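Local structure of Hep_Hag family (Burkholderia pseudomallei, 3S6L) at the interface of chains A and B. The protein forms a YadA-like head domain of BoaA, a trimeric autotransporter adhesin on the bacterial cell surface that probably mediates attachment to host epithelial cells. Numbering follows the deposited sequence. Chains: chain A/B, Hep_Hag family.

Contact 1: the interface of chains A and B. Residues chain A 136-139, 144-147; chain B 147-151.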
# COMPACT_ATOMS: atom_id res chain seq x y z
N VAL A 136 9.99 -6.14 12.16
CA VAL A 136 8.70 -5.62 11.71
C VAL A 136 7.97 -5.14 12.94
O VAL A 136 7.69 -5.95 13.82
CB VAL A 136 7.87 -6.70 11.00
CG1 VAL A 136 6.52 -6.16 10.60
CG2 VAL A 136 8.61 -7.23 9.80
N SER A 137 7.70 -3.84 13.03
CA SER A 137 7.01 -3.27 14.18
C SER A 137 5.51 -3.05 13.98
O SER A 137 5.08 -2.50 12.94
CB SER A 137 7.66 -1.94 14.57
OG SER A 137 6.86 -1.29 15.55
N PHE A 138 4.72 -3.40 15.00
CA PHE A 138 3.29 -3.17 14.95
C PHE A 138 2.84 -2.01 15.85
O PHE A 138 1.66 -1.89 16.19
CB PHE A 138 2.52 -4.48 15.27
CG PHE A 138 2.81 -5.58 14.30
CD1 PHE A 138 2.08 -5.68 13.12
CD2 PHE A 138 3.85 -6.49 14.54
CE1 PHE A 138 2.36 -6.70 12.21
CE2 PHE A 138 4.14 -7.50 13.62
CZ PHE A 138 3.39 -7.62 12.47
N GLY A 139 3.77 -1.15 16.22
CA GLY A 139 3.43 -0.04 17.10
C GLY A 139 4.68 0.66 17.56
O GLY A 139 5.56 0.99 16.76
N GLU A 144 1.70 -0.98 22.02
CA GLU A 144 1.82 -2.28 21.37
C GLU A 144 0.49 -2.71 20.76
O GLU A 144 -0.56 -2.22 21.16
CB GLU A 144 2.35 -3.33 22.37
CG GLU A 144 3.80 -3.09 22.82
CD GLU A 144 3.95 -2.06 23.95
OE1 GLU A 144 2.92 -1.55 24.49
OE2 GLU A 144 5.12 -1.77 24.31
N ARG A 145 0.52 -3.59 19.76
CA ARG A 145 -0.74 -4.10 19.20
C ARG A 145 -0.75 -5.59 19.28
O ARG A 145 0.29 -6.21 19.13
CB ARG A 145 -0.94 -3.64 17.76
CG ARG A 145 -1.38 -2.14 17.62
CD ARG A 145 -1.67 -1.87 16.15
NE ARG A 145 -2.06 -0.51 15.83
CZ ARG A 145 -1.21 0.42 15.39
NH1 ARG A 145 0.07 0.11 15.24
NH2 ARG A 145 -1.64 1.65 15.10
N ARG A 146 -1.92 -6.16 19.56
CA ARG A 146 -2.12 -7.61 19.64
C ARG A 146 -2.19 -8.13 18.22
O ARG A 146 -2.82 -7.47 17.37
CB ARG A 146 -3.47 -7.92 20.30
CG ARG A 146 -3.48 -8.43 21.71
CD ARG A 146 -4.81 -9.15 22.06
NE ARG A 146 -5.98 -8.29 21.83
CZ ARG A 146 -7.08 -8.65 21.17
NH1 ARG A 146 -8.05 -7.80 21.00
NH2 ARG A 146 -7.22 -9.88 20.70
N LEU A 147 -1.57 -9.28 17.92
CA LEU A 147 -1.71 -9.87 16.58
C LEU A 147 -2.75 -10.96 16.66
O LEU A 147 -2.61 -11.89 17.47
CB LEU A 147 -0.39 -10.42 16.05
CG LEU A 147 0.91 -9.61 16.18
CD1 LEU A 147 2.01 -10.34 15.47
CD2 LEU A 147 0.76 -8.23 15.56
N LEU B 147 9.35 -9.83 14.97
CA LEU B 147 8.11 -9.04 15.06
C LEU B 147 8.10 -8.35 16.41
O LEU B 147 8.21 -9.02 17.43
CB LEU B 147 6.87 -9.94 14.92
CG LEU B 147 6.79 -10.94 13.76
CD1 LEU B 147 5.53 -11.81 13.81
CD2 LEU B 147 6.90 -10.23 12.41
N THR B 148 7.98 -7.03 16.41
CA THR B 148 8.21 -6.22 17.60
C THR B 148 6.97 -5.38 17.99
O THR B 148 6.06 -5.20 17.18
CB THR B 148 9.42 -5.31 17.42
OG1 THR B 148 9.10 -4.24 16.53
CG2 THR B 148 10.60 -6.07 16.84
N ASN B 149 6.94 -4.87 19.22
CA ASN B 149 5.78 -4.12 19.72
C ASN B 149 4.47 -4.91 19.59
O ASN B 149 3.45 -4.41 19.11
CB ASN B 149 5.73 -2.73 19.09
CG ASN B 149 6.98 -1.91 19.43
OD1 ASN B 149 7.36 -1.83 20.60
ND2 ASN B 149 7.66 -1.37 18.40
N VAL B 150 4.53 -6.17 20.00
CA VAL B 150 3.39 -7.09 20.01
C VAL B 150 2.82 -7.13 21.45
O VAL B 150 3.52 -7.53 22.40
CB VAL B 150 3.88 -8.47 19.54
CG1 VAL B 150 2.79 -9.58 19.78
CG2 VAL B 150 4.30 -8.41 18.07
N ALA B 151 1.58 -6.69 21.61
CA ALA B 151 0.91 -6.77 22.92
C ALA B 151 0.60 -8.23 23.19
O ALA B 151 0.43 -9.02 22.24
CB ALA B 151 -0.36 -5.91 22.96
O HOH W 1 7.29 -2.67 23.24
O HOH W 2 -0.56 -11.00 20.17

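Contact 2: the interface of chains A and B. Residues chain A 22, 24, 36, 38, 50, 52; chain B 40-42, 54-56, 70.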
# COMPACT_ATOMS: atom_id res chain seq x y z
N GLY A 22 9.17 9.17 -24.10
CA GLY A 22 8.08 8.61 -23.34
C GLY A 22 7.67 9.37 -22.08
O GLY A 22 7.01 8.80 -21.24
N THR A 24 5.48 12.27 -19.98
CA THR A 24 4.19 12.98 -19.99
C THR A 24 4.08 13.89 -18.79
O THR A 24 4.38 13.48 -17.67
CB THR A 24 3.00 12.00 -19.95
OG1 THR A 24 3.19 10.98 -20.93
CG2 THR A 24 1.68 12.69 -20.23
N ASN A 36 10.52 7.84 -19.83
CA ASN A 36 9.31 7.13 -19.40
C ASN A 36 8.75 7.72 -18.10
O ASN A 36 8.26 7.02 -17.24
CB ASN A 36 9.60 5.64 -19.25
CG ASN A 36 9.94 4.97 -20.56
OD1 ASN A 36 9.56 5.45 -21.63
ND2 ASN A 36 10.65 3.86 -20.48
N THR A 38 6.28 10.41 -15.81
CA THR A 38 4.93 10.95 -15.82
C THR A 38 4.82 11.82 -14.60
O THR A 38 5.24 11.45 -13.50
CB THR A 38 3.87 9.83 -15.80
OG1 THR A 38 4.18 8.88 -16.81
CG2 THR A 38 2.48 10.38 -16.05
N ASP A 50 12.15 6.37 -15.43
CA ASP A 50 10.95 5.52 -15.24
C ASP A 50 10.15 5.97 -14.01
O ASP A 50 9.63 5.16 -13.24
CB ASP A 50 11.35 4.02 -15.15
CG ASP A 50 12.00 3.47 -16.46
OD1 ASP A 50 12.00 4.19 -17.48
OD2 ASP A 50 12.52 2.32 -16.51
N THR A 52 7.32 8.27 -11.68
CA THR A 52 5.90 8.63 -11.78
C THR A 52 5.50 9.47 -10.58
O THR A 52 5.64 9.02 -9.44
CB THR A 52 5.01 7.37 -11.83
OG1 THR A 52 5.40 6.54 -12.95
CG2 THR A 52 3.53 7.73 -11.94
N VAL B 40 -3.15 7.38 -17.94
CA VAL B 40 -2.34 8.58 -18.04
C VAL B 40 -0.89 8.16 -18.02
O VAL B 40 -0.42 7.54 -17.05
CB VAL B 40 -2.62 9.56 -16.86
CG1 VAL B 40 -1.73 10.80 -16.91
CG2 VAL B 40 -4.10 9.98 -16.83
N GLY B 41 -0.19 8.48 -19.10
CA GLY B 41 1.19 8.06 -19.32
C GLY B 41 1.39 7.63 -20.76
O GLY B 41 0.42 7.32 -21.46
N GLY B 42 2.65 7.61 -21.21
CA GLY B 42 2.99 7.11 -22.57
C GLY B 42 2.66 5.63 -22.71
O GLY B 42 3.13 4.81 -21.92
N LEU B 54 -1.65 4.53 -14.43
CA LEU B 54 -0.83 5.72 -14.37
C LEU B 54 0.65 5.37 -14.48
O LEU B 54 1.18 4.58 -13.68
CB LEU B 54 -1.08 6.48 -13.06
CG LEU B 54 -0.19 7.72 -12.82
CD1 LEU B 54 -0.64 8.95 -13.65
CD2 LEU B 54 -0.19 8.04 -11.32
N GLY B 55 1.32 5.98 -15.46
CA GLY B 55 2.74 5.76 -15.69
C GLY B 55 2.95 5.25 -17.10
O GLY B 55 2.02 4.69 -17.72
N GLN B 56 4.15 5.45 -17.63
CA GLN B 56 4.47 5.01 -18.99
C GLN B 56 4.39 3.48 -19.00
O GLN B 56 4.88 2.81 -18.04
CB GLN B 56 5.85 5.51 -19.42
CG GLN B 56 6.15 5.40 -20.92
CD GLN B 56 6.53 3.97 -21.37
OE1 GLN B 56 7.12 3.19 -20.61
NE2 GLN B 56 6.21 3.64 -22.64
N GLN B 70 5.39 3.22 -13.48
CA GLN B 70 5.91 2.88 -14.80
C GLN B 70 6.02 1.34 -14.97
O GLN B 70 6.52 0.64 -14.08
CB GLN B 70 7.28 3.56 -14.99
CG GLN B 70 7.78 3.63 -16.44
CD GLN B 70 8.38 2.31 -16.96
OE1 GLN B 70 9.06 1.60 -16.23
NE2 GLN B 70 8.15 2.03 -18.26
O HOH W 3 5.93 7.05 -15.90
O HOH W 4 7.23 4.77 -11.77
O HOH W 5 4.68 9.02 -19.75

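Contact 3: the interface of chains A and B. Residues chain A 147, 150, 160-163; chain B 153-160.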
# COMPACT_ATOMS: atom_id res chain seq x y z
N LEU A 147 -1.57 -9.28 17.92
CA LEU A 147 -1.71 -9.87 16.58
C LEU A 147 -2.75 -10.96 16.66
O LEU A 147 -2.61 -11.89 17.47
CB LEU A 147 -0.39 -10.42 16.05
CG LEU A 147 0.91 -9.61 16.18
CD1 LEU A 147 2.01 -10.34 15.47
CD2 LEU A 147 0.76 -8.23 15.56
N VAL A 150 -4.22 -15.56 13.92
CA VAL A 150 -3.00 -16.26 13.60
C VAL A 150 -3.15 -17.79 13.76
O VAL A 150 -3.31 -18.30 14.89
CB VAL A 150 -1.90 -15.76 14.52
CG1 VAL A 150 -0.59 -16.48 14.22
CG2 VAL A 150 -1.75 -14.22 14.41
N ALA A 160 4.22 -18.59 17.20
CA ALA A 160 3.42 -19.43 18.09
C ALA A 160 2.19 -18.65 18.49
O ALA A 160 2.29 -17.48 18.90
CB ALA A 160 4.23 -19.82 19.35
N ASN A 161 1.02 -19.28 18.40
CA ASN A 161 -0.18 -18.62 18.91
C ASN A 161 -0.48 -19.07 20.34
O ASN A 161 0.20 -19.97 20.87
CB ASN A 161 -1.36 -18.75 17.94
CG ASN A 161 -2.05 -20.11 18.02
OD1 ASN A 161 -1.82 -20.89 18.93
ND2 ASN A 161 -2.92 -20.35 17.08
N MET A 162 -1.49 -18.46 20.97
CA MET A 162 -1.81 -18.69 22.37
C MET A 162 -2.27 -20.12 22.68
O MET A 162 -1.90 -20.67 23.71
CB MET A 162 -2.87 -17.70 22.87
CG MET A 162 -2.41 -16.24 23.07
SD MET A 162 -0.88 -16.05 24.01
CE MET A 162 -1.33 -16.68 25.65
N ASN A 163 -3.07 -20.72 21.80
CA ASN A 163 -3.47 -22.13 21.96
C ASN A 163 -2.23 -23.01 22.14
O ASN A 163 -2.23 -23.92 22.97
CB ASN A 163 -4.29 -22.62 20.77
CG ASN A 163 -5.74 -22.13 20.81
OD1 ASN A 163 -6.33 -22.00 21.88
ND2 ASN A 163 -6.32 -21.84 19.64
N GLY B 153 -0.89 -11.80 23.72
CA GLY B 153 -2.09 -12.44 23.18
C GLY B 153 -3.15 -12.73 24.24
O GLY B 153 -2.81 -12.94 25.41
N ILE B 154 -4.42 -12.74 23.83
CA ILE B 154 -5.56 -12.96 24.75
C ILE B 154 -6.38 -14.20 24.34
O ILE B 154 -6.61 -15.08 25.16
CB ILE B 154 -6.49 -11.71 24.84
CG1 ILE B 154 -5.74 -10.51 25.45
CG2 ILE B 154 -7.78 -12.04 25.66
CD1 ILE B 154 -6.55 -9.15 25.38
N ASP B 155 -6.81 -14.25 23.07
CA ASP B 155 -7.54 -15.40 22.53
C ASP B 155 -6.58 -16.46 21.97
O ASP B 155 -5.44 -16.16 21.63
CB ASP B 155 -8.55 -14.95 21.46
CG ASP B 155 -9.64 -14.05 22.02
OD1 ASP B 155 -10.23 -14.38 23.09
OD2 ASP B 155 -9.92 -13.01 21.40
N GLY B 156 -7.06 -17.70 21.87
CA GLY B 156 -6.26 -18.82 21.39
C GLY B 156 -5.51 -18.57 20.09
O GLY B 156 -4.38 -19.05 19.91
N THR B 157 -6.14 -17.81 19.20
CA THR B 157 -5.53 -17.53 17.90
C THR B 157 -4.86 -16.17 17.85
O THR B 157 -4.69 -15.63 16.76
CB THR B 157 -6.54 -17.66 16.73
OG1 THR B 157 -7.63 -16.74 16.91
CG2 THR B 157 -7.05 -19.08 16.61
N ASP B 158 -4.50 -15.62 19.01
CA ASP B 158 -3.63 -14.44 19.07
C ASP B 158 -2.17 -14.90 19.14
O ASP B 158 -1.88 -15.97 19.69
CB ASP B 158 -3.95 -13.59 20.30
CG ASP B 158 -5.30 -12.90 20.23
OD1 ASP B 158 -5.98 -12.98 19.17
OD2 ASP B 158 -5.70 -12.26 21.25
N ALA B 159 -1.25 -14.12 18.59
CA ALA B 159 0.17 -14.42 18.75
C ALA B 159 0.60 -14.32 20.21
O ALA B 159 0.08 -13.49 20.98
CB ALA B 159 1.03 -13.51 17.90
N ALA B 160 1.56 -15.16 20.58
CA ALA B 160 2.20 -15.10 21.89
C ALA B 160 3.48 -14.26 21.84
O ALA B 160 4.31 -14.42 20.93
CB ALA B 160 2.53 -16.52 22.38
O HOH W 6 -0.56 -11.00 20.17

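Contact 4: the interface of chains A and B. Residues chain A 92, 94, 106, 108, 110, 120, 124; chain B 110-112, 124-126, 145.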
# COMPACT_ATOMS: atom_id res chain seq x y z
N GLY A 92 15.03 1.22 -2.23
CA GLY A 92 14.14 0.07 -2.03
C GLY A 92 13.05 0.30 -0.99
O GLY A 92 12.49 -0.67 -0.44
N SER A 94 9.40 1.77 0.62
CA SER A 94 8.00 1.91 0.24
C SER A 94 7.17 2.42 1.41
O SER A 94 7.13 1.79 2.48
CB SER A 94 7.43 0.56 -0.22
OG SER A 94 8.26 -0.06 -1.19
N ASP A 106 15.55 -0.44 2.01
CA ASP A 106 14.73 -1.65 1.97
C ASP A 106 13.68 -1.68 3.07
O ASP A 106 13.30 -2.76 3.56
CB ASP A 106 15.62 -2.91 2.07
CG ASP A 106 16.34 -3.21 0.78
OD1 ASP A 106 15.89 -2.75 -0.29
OD2 ASP A 106 17.36 -3.92 0.83
N THR A 108 9.77 -0.45 4.72
CA THR A 108 8.41 -0.46 4.25
C THR A 108 7.57 0.08 5.38
O THR A 108 7.56 -0.49 6.49
CB THR A 108 7.96 -1.92 3.87
OG1 THR A 108 8.90 -2.47 2.93
CG2 THR A 108 6.57 -1.93 3.25
N LEU A 110 3.78 1.20 6.39
CA LEU A 110 2.38 0.99 6.01
C LEU A 110 1.40 1.52 7.06
O LEU A 110 1.15 0.87 8.08
CB LEU A 110 2.16 -0.52 5.77
CG LEU A 110 3.08 -1.14 4.69
CD1 LEU A 110 3.00 -2.63 4.74
CD2 LEU A 110 2.73 -0.66 3.31
N ASN A 120 16.01 -2.52 6.27
CA ASN A 120 15.36 -3.81 6.18
C ASN A 120 14.23 -4.02 7.20
O ASN A 120 13.90 -5.17 7.56
CB ASN A 120 16.41 -4.95 6.27
CG ASN A 120 15.97 -6.22 5.55
OD1 ASN A 120 15.42 -6.16 4.42
ND2 ASN A 120 16.21 -7.38 6.19
N ILE A 124 4.12 -1.34 10.57
CA ILE A 124 2.73 -1.66 10.21
C ILE A 124 1.78 -0.97 11.19
O ILE A 124 1.84 -1.20 12.40
CB ILE A 124 2.45 -3.19 10.29
CG1 ILE A 124 3.44 -4.01 9.46
CG2 ILE A 124 1.05 -3.53 9.87
CD1 ILE A 124 3.51 -3.60 8.02
N LEU B 110 3.56 -6.56 -0.04
CA LEU B 110 3.80 -5.22 0.48
C LEU B 110 5.29 -5.05 0.79
O LEU B 110 5.78 -5.50 1.83
CB LEU B 110 2.97 -5.02 1.76
CG LEU B 110 1.47 -5.40 1.55
CD1 LEU B 110 0.70 -5.36 2.81
CD2 LEU B 110 0.82 -4.49 0.53
N GLY B 111 6.02 -4.42 -0.13
CA GLY B 111 7.46 -4.28 0.02
C GLY B 111 8.08 -4.40 -1.36
O GLY B 111 7.58 -5.13 -2.23
N ALA B 112 9.16 -3.65 -1.57
CA ALA B 112 9.83 -3.67 -2.85
C ALA B 112 10.38 -5.08 -3.10
O ALA B 112 10.99 -5.68 -2.20
CB ALA B 112 10.91 -2.63 -2.89
N ILE B 124 5.35 -9.59 3.42
CA ILE B 124 5.48 -8.29 4.07
C ILE B 124 6.95 -7.98 4.22
O ILE B 124 7.70 -8.79 4.81
CB ILE B 124 4.84 -8.27 5.48
CG1 ILE B 124 3.37 -8.78 5.47
CG2 ILE B 124 4.99 -6.88 6.16
CD1 ILE B 124 2.43 -8.04 4.55
N GLY B 125 7.35 -6.82 3.70
CA GLY B 125 8.75 -6.37 3.75
C GLY B 125 9.47 -6.51 2.41
O GLY B 125 9.10 -7.34 1.58
N ALA B 126 10.52 -5.71 2.20
CA ALA B 126 11.33 -5.83 1.01
C ALA B 126 11.85 -7.27 0.85
O ALA B 126 12.31 -7.90 1.83
CB ALA B 126 12.50 -4.85 1.08
N ARG B 145 12.60 -12.02 9.88
CA ARG B 145 12.49 -10.73 10.58
C ARG B 145 11.79 -10.96 11.92
O ARG B 145 10.91 -11.83 12.03
CB ARG B 145 11.73 -9.68 9.75
CG ARG B 145 12.50 -9.15 8.54
CD ARG B 145 11.84 -7.89 7.99
NE ARG B 145 12.45 -7.38 6.75
CZ ARG B 145 12.17 -7.82 5.52
NH1 ARG B 145 11.31 -8.82 5.33
NH2 ARG B 145 12.78 -7.26 4.47
O HOH W 7 11.01 -3.60 4.33
O HOH W 8 10.09 -1.55 0.38

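Contact 1: the interface of chains A and B
The hydroxyl oxygen A:Ser137 OG accepts two hydrogen bonds, one from each chain. Across the interface B:Asn149 ND2 lies 3.0 Å from A:Ser137 OG, with the oxygen in the amide plane, and within chain A the backbone A:Gly139 N is 3.2 Å from A:Ser137 OG. OG stands anti to the backbone N (chi1 171°), which turns it towards the partner chain; a small hydroxyl suits a place where two N-H groups converge. Around it the chains pair as parallel strands between two subunits of the YadA-like head. B:Thr148 N donates to A:Val136 O at 2.8 Å, and A:Phe138 N returns a bond to B:Thr148 O. Farther along, A:Arg145 gives its N-H to B:Asn149 O and takes that of B:Ala151 on its own carbonyl, both donors standing above the carbonyl planes. Next to this pairing stands the ring of A:Phe138: A:Leu147 CD2 sits over the centre of one face, 3.5 Å above its plane, while B:Leu147 CB meets the edge, 3.9 Å from A:Phe138 CE2. Branched B:Val150 fills the angle between ring and leucine, its CG2 touching A:Phe138 CD2 and A:Leu147 CD1. Elsewhere a water joins A:Glu144 OE2 to B:Asn149 OD1, 2.8 Å from that amide oxygen.

Contact 2: the interface of chains A and B
Two amide groups lie face to face here: the side chain of A:Asn36 stacks on that of B:Gln56 with their planes 19° apart, A:Asn36 CG 3.6 Å from B:Gln56 CD. The amide of B:Gln70 is also nearly parallel to that of A:Asn36 (12°), and lies obliquely across the carboxylate of A:Asp50, a zinc ligand, with planes 32° apart and no stack. Its edge is used within chain B: B:Gln70 NE2 donates in its own amide plane to B:Gln56 OE1 at 2.8 Å, nearly along the C=O axis, so each glutamine steadies the other. Both glutamines hold CG anti to the backbone N and bend at chi2, bringing the amide over the partner's side chain, flat in B:Gln56; glutamine is long enough to do this and still offer both a donor and an acceptor. No direct hydrogen bond joins the chains in this part of the YadA-like head. Three waters bridge them instead. One is held by A:Asn36 O, the hydroxyls of A:Thr38 and A:Thr52, and B:Gln56 N; its neighbours follow a similar scheme at B:Gly42 N and B:Gln70 N. Threonine fits because OG1, beside its backbone N, faces the water while CG2 turns to the apolar side, where A:Thr52 CG2 slides past B:Leu54 CD2 at 3.8 Å. At the other end of the row, A:Thr24 OG1 binds its water at 2.7 Å.

Contact 3: the interface of chains A and B
A:Met162 supplies the apolar centre, at the start of helix 162-168, in a segment that belongs to the coiled-stalk family. Its flexible chain, bent at chi2 (-49°) and chi3, curls over the chain B loop so that A:Met162 SD lies 3.8 Å from B:Ala160 CB and CG a similar distance from the CA of B:Gly153. Small B:Ala160 lets the sulfur come close, and B:Gly153, with no side chain, lets CG do so. To one side the methyl of B:Ala159 packs on A:Leu147 CB. Outward, backbone bonds join the subunits: B:Ala159 N donates to A:Leu147 O, A:Val150 N to B:Thr157 O, and B:Ala160 N to the carbonyl of A:Ala160. The helix start gives N-H groups to the loop: A:Met162 N sits almost on the C=O axis of B:Asp158 O, 2.8 Å away, though its N-H is bent off the line (138° at H), and A:Asn163 N meets a lone pair of B:Gly156 O at 2.8 Å. A:Asn161 holds CG in the crowded position (chi1 79°), from which ND2 bonds straight to A:Val150 O. At the rim B:Asp158 OD2 accepts two N-H groups: B:Ile154 N at its anti lone pair, and B:Asp155 N from above the carboxylate plane at 2.9 Å.

Contact 4: the interface of chains A and B
The YadA-like head is a left-handed beta-roll, and here neighbouring turns of two subunits meet through direct hydrogen bonds, water bridges and apolar contacts. The direct hydrogen bonds come from B:Arg145, whose chain runs extended from CG to NE and crosses A:Asn120 at about a right angle. Side-on, B:Arg145 NE donates to the backbone A:Asn120 O at 2.8 Å and B:Arg145 NH2 to the side-chain A:Asn120 OD1 at 2.9 Å. The backbone oxygen lies in the guanidinium plane but OD1 is tilted from it, and both donors stand above the carbonyl planes. B:Arg145 NH2 also meets a lone pair of B:Ala126 O at 2.8 Å, which fixes the rotation of the guanidinium. Arginine suits the site because its several N-H groups can serve two chains at once. A:Asn120 puts CG anti to the backbone N (chi1 -153°), bringing OD1 to B:Arg145 NH2.

Two waters make the second class. One joins A:Asp106 O and A:Thr108 OG1 to B:Ala126 N; the other joins A:Gly92 O and A:Ser94 OG to B:Ala112 N, and also reaches A:Thr108 OG1 at 3.0 Å. Short hydroxyl side chains suit the place because OG or OG1 can bind the water beside a carbonyl of the same chain. B:Ala126 CB lies 3.8 Å from A:Asp106 CB.

Apolar contacts pair like with like. The side chains of A:Leu110 and B:Leu110 cross obliquely, A:Leu110 CD1 3.8 Å from B:Leu110 CB, and A:Ile124 CD1 reaches B:Ile124 CG2 at 4.1 Å.

All four contacts join chains A and B of the deposited trimer, in keeping with a trimeric adhesin. Centre to centre of their C-alpha atoms, contact 2 lies about 24 Å from contact 4, which is about 16 Å from contact 1; contact 3 lies about 13 Å from contact 1 and about 45 Å from contact 2. Contacts 1 and 3 share A:Leu147 in strand 146-148, while position 145 serves contact 1 in chain A and contact 4 in chain B. Contact 2 is joined through water, contact 4 mixes water with direct bonds, and contacts 1 and 3 rest mainly on backbone bonds, suggesting subunits more closely interwoven at the stalk-family end.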